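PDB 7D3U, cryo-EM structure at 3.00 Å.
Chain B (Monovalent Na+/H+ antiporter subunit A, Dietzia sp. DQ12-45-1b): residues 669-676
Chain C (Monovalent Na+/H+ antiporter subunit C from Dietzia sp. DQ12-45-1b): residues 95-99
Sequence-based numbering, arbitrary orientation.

Chain B 669-676: RLPRAFHT
Chain C 95-99: DDDDT

Neither stretch forms a regular helix or strand, and no hydrogen bond joins them; the contact is two irregular loops packed side to side, burying 299 Å² in all. The CA atoms set the register: Leu670(B) lies 6.2 Å from Asp96(C), and His675(B) lies 7.1 Å from Asp98(C), so both chains advance in the same sense between these points. Between these points chain B advances five residues, 10.8 Å from the CA of Leu670(B) to the CA of His675(B), and chain C two, 5.5 Å from the CA of Asp96(C) to the CA of Asp98(C). Arg672(B) and Ala673(B), at the middle of the chain B step, stay out of reach.

Asp95(C) (phi/psi -103/1, chi1 p) makes no contact across the gap. Asp96(C) is extended at -139/-169, with chi1 m, and its CA-to-CB bond points sideways. Its backbone C lies 4.1 Å from CD2 of Leu670(B), a residue at -104/163 with chi1 m and chi2 t. The carboxylate skirts the proline ring, with OD1 of Asp96(C) 4.2 Å from CD of Pro671(B) (-62/173, C-gamma endo), while CB of Asp96(C) sits 4.1 Å from NE2 of His675(B), near the plane of the imidazole.

Asp97(C) turns at -107/14. Its CA-to-CB bond is also sideways, but chi1 p and chi2 -4° bring the carboxylate close to chain B. OD2 of Asp97(C) is 3.5 Å from CD1 of Leu670(B), a van der Waals approach to a methyl that offers no polar partner; both carboxylate oxygens are hydrogen-bonded elsewhere in the structure.

Asp98(C) (-57/141, chi1 t) places its CB over one face of the imidazole, 3.5 Å from NE2 of His675(B), so its methylene supplies the nonpolar packing. The CA-to-CB bond of His675(B), a residue at -70/134 with chi1 m and chi2 78°, points toward chain C, and the residue has the largest covered area, 81 Å². Thr99(C) (-113/-13, chi1 t) ends the stretch without contact.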

# COMPACT_ATOMS: atom_id res chain seq x y z
N ARG B 669 21.77 -23.19 -0.44
CA ARG B 669 22.55 -21.97 -0.58
C ARG B 669 22.77 -21.24 0.74
O ARG B 669 23.65 -20.38 0.82
CB ARG B 669 21.87 -21.01 -1.56
CG ARG B 669 21.32 -21.69 -2.79
CD ARG B 669 20.59 -20.70 -3.67
NE ARG B 669 21.06 -20.76 -5.05
CZ ARG B 669 20.67 -21.67 -5.93
NH1 ARG B 669 19.80 -22.60 -5.58
NH2 ARG B 669 21.15 -21.65 -7.17
N LEU B 670 22.00 -21.56 1.77
CA LEU B 670 22.02 -20.88 3.05
C LEU B 670 22.76 -21.72 4.09
O LEU B 670 22.97 -22.92 3.90
CB LEU B 670 20.59 -20.61 3.51
CG LEU B 670 19.76 -19.75 2.56
CD1 LEU B 670 18.30 -19.80 2.93
CD2 LEU B 670 20.26 -18.32 2.57
N PRO B 671 23.17 -21.12 5.21
CA PRO B 671 23.89 -21.88 6.23
C PRO B 671 23.05 -23.01 6.81
O PRO B 671 21.85 -23.14 6.54
CB PRO B 671 24.22 -20.83 7.30
CG PRO B 671 23.30 -19.69 7.02
CD PRO B 671 23.13 -19.68 5.54
N ARG B 672 23.70 -23.82 7.64
CA ARG B 672 23.07 -25.05 8.12
C ARG B 672 22.15 -24.80 9.30
O ARG B 672 21.18 -25.55 9.49
CB ARG B 672 24.15 -26.06 8.52
CG ARG B 672 25.00 -26.54 7.36
CD ARG B 672 25.39 -27.99 7.52
NE ARG B 672 25.60 -28.65 6.24
CZ ARG B 672 25.76 -29.96 6.09
NH1 ARG B 672 25.75 -30.76 7.15
NH2 ARG B 672 25.95 -30.47 4.88
N ALA B 673 22.42 -23.78 10.11
CA ALA B 673 21.66 -23.52 11.32
C ALA B 673 20.97 -22.17 11.23
O ALA B 673 21.51 -21.23 10.65
CB ALA B 673 22.55 -23.56 12.56
N PHE B 674 19.77 -22.09 11.79
CA PHE B 674 19.06 -20.82 11.86
C PHE B 674 19.87 -19.81 12.66
O PHE B 674 20.74 -20.16 13.46
CB PHE B 674 17.68 -21.00 12.48
CG PHE B 674 16.72 -21.75 11.62
CD1 PHE B 674 16.71 -21.57 10.25
CD2 PHE B 674 15.82 -22.63 12.17
CE1 PHE B 674 15.83 -22.26 9.45
CE2 PHE B 674 14.93 -23.32 11.38
CZ PHE B 674 14.93 -23.13 10.02
N HIS B 675 19.56 -18.54 12.45
CA HIS B 675 20.24 -17.48 13.19
C HIS B 675 19.81 -17.51 14.65
O HIS B 675 18.62 -17.61 14.95
CB HIS B 675 19.94 -16.12 12.56
CG HIS B 675 20.47 -15.96 11.17
ND1 HIS B 675 19.84 -16.50 10.07
CD2 HIS B 675 21.56 -15.31 10.71
CE1 HIS B 675 20.53 -16.20 8.99
NE2 HIS B 675 21.58 -15.48 9.34
N THR B 676 20.78 -17.43 15.55
CA THR B 676 20.47 -17.46 16.97
C THR B 676 19.84 -16.14 17.40
O THR B 676 20.45 -15.08 17.26
CB THR B 676 21.74 -17.75 17.78
OG1 THR B 676 22.72 -16.73 17.52
CG2 THR B 676 22.31 -19.12 17.43
N ASP C 95 23.98 -11.73 1.66
CA ASP C 95 24.71 -12.98 1.55
C ASP C 95 24.13 -14.06 2.45
O ASP C 95 24.65 -15.18 2.47
CB ASP C 95 26.19 -12.77 1.89
CG ASP C 95 26.39 -11.84 3.06
OD1 ASP C 95 25.38 -11.33 3.58
OD2 ASP C 95 27.55 -11.63 3.46
N ASP C 96 23.06 -13.76 3.19
CA ASP C 96 22.36 -14.73 4.01
C ASP C 96 20.86 -14.47 3.85
O ASP C 96 20.43 -13.70 2.98
CB ASP C 96 22.80 -14.63 5.47
CG ASP C 96 24.21 -15.15 5.68
OD1 ASP C 96 24.72 -15.83 4.78
OD2 ASP C 96 24.79 -14.87 6.75
N ASP C 97 20.06 -15.12 4.69
CA ASP C 97 18.64 -14.83 4.78
C ASP C 97 18.29 -14.08 6.05
O ASP C 97 17.10 -13.98 6.40
CB ASP C 97 17.83 -16.13 4.68
CG ASP C 97 18.14 -17.09 5.80
OD1 ASP C 97 19.04 -16.79 6.62
OD2 ASP C 97 17.49 -18.15 5.88
N ASP C 98 19.28 -13.53 6.74
CA ASP C 98 19.05 -12.79 7.97
C ASP C 98 18.08 -11.65 7.74
O ASP C 98 18.12 -10.97 6.71
CB ASP C 98 20.38 -12.26 8.52
CG ASP C 98 20.24 -11.65 9.90
OD1 ASP C 98 19.13 -11.69 10.47
OD2 ASP C 98 21.25 -11.12 10.42
N THR C 99 17.19 -11.43 8.71
CA THR C 99 16.17 -10.41 8.59
C THR C 99 16.32 -9.26 9.57
O THR C 99 15.67 -8.23 9.39
CB THR C 99 14.77 -11.03 8.77
OG1 THR C 99 13.77 -10.05 8.44
CG2 THR C 99 14.56 -11.49 10.20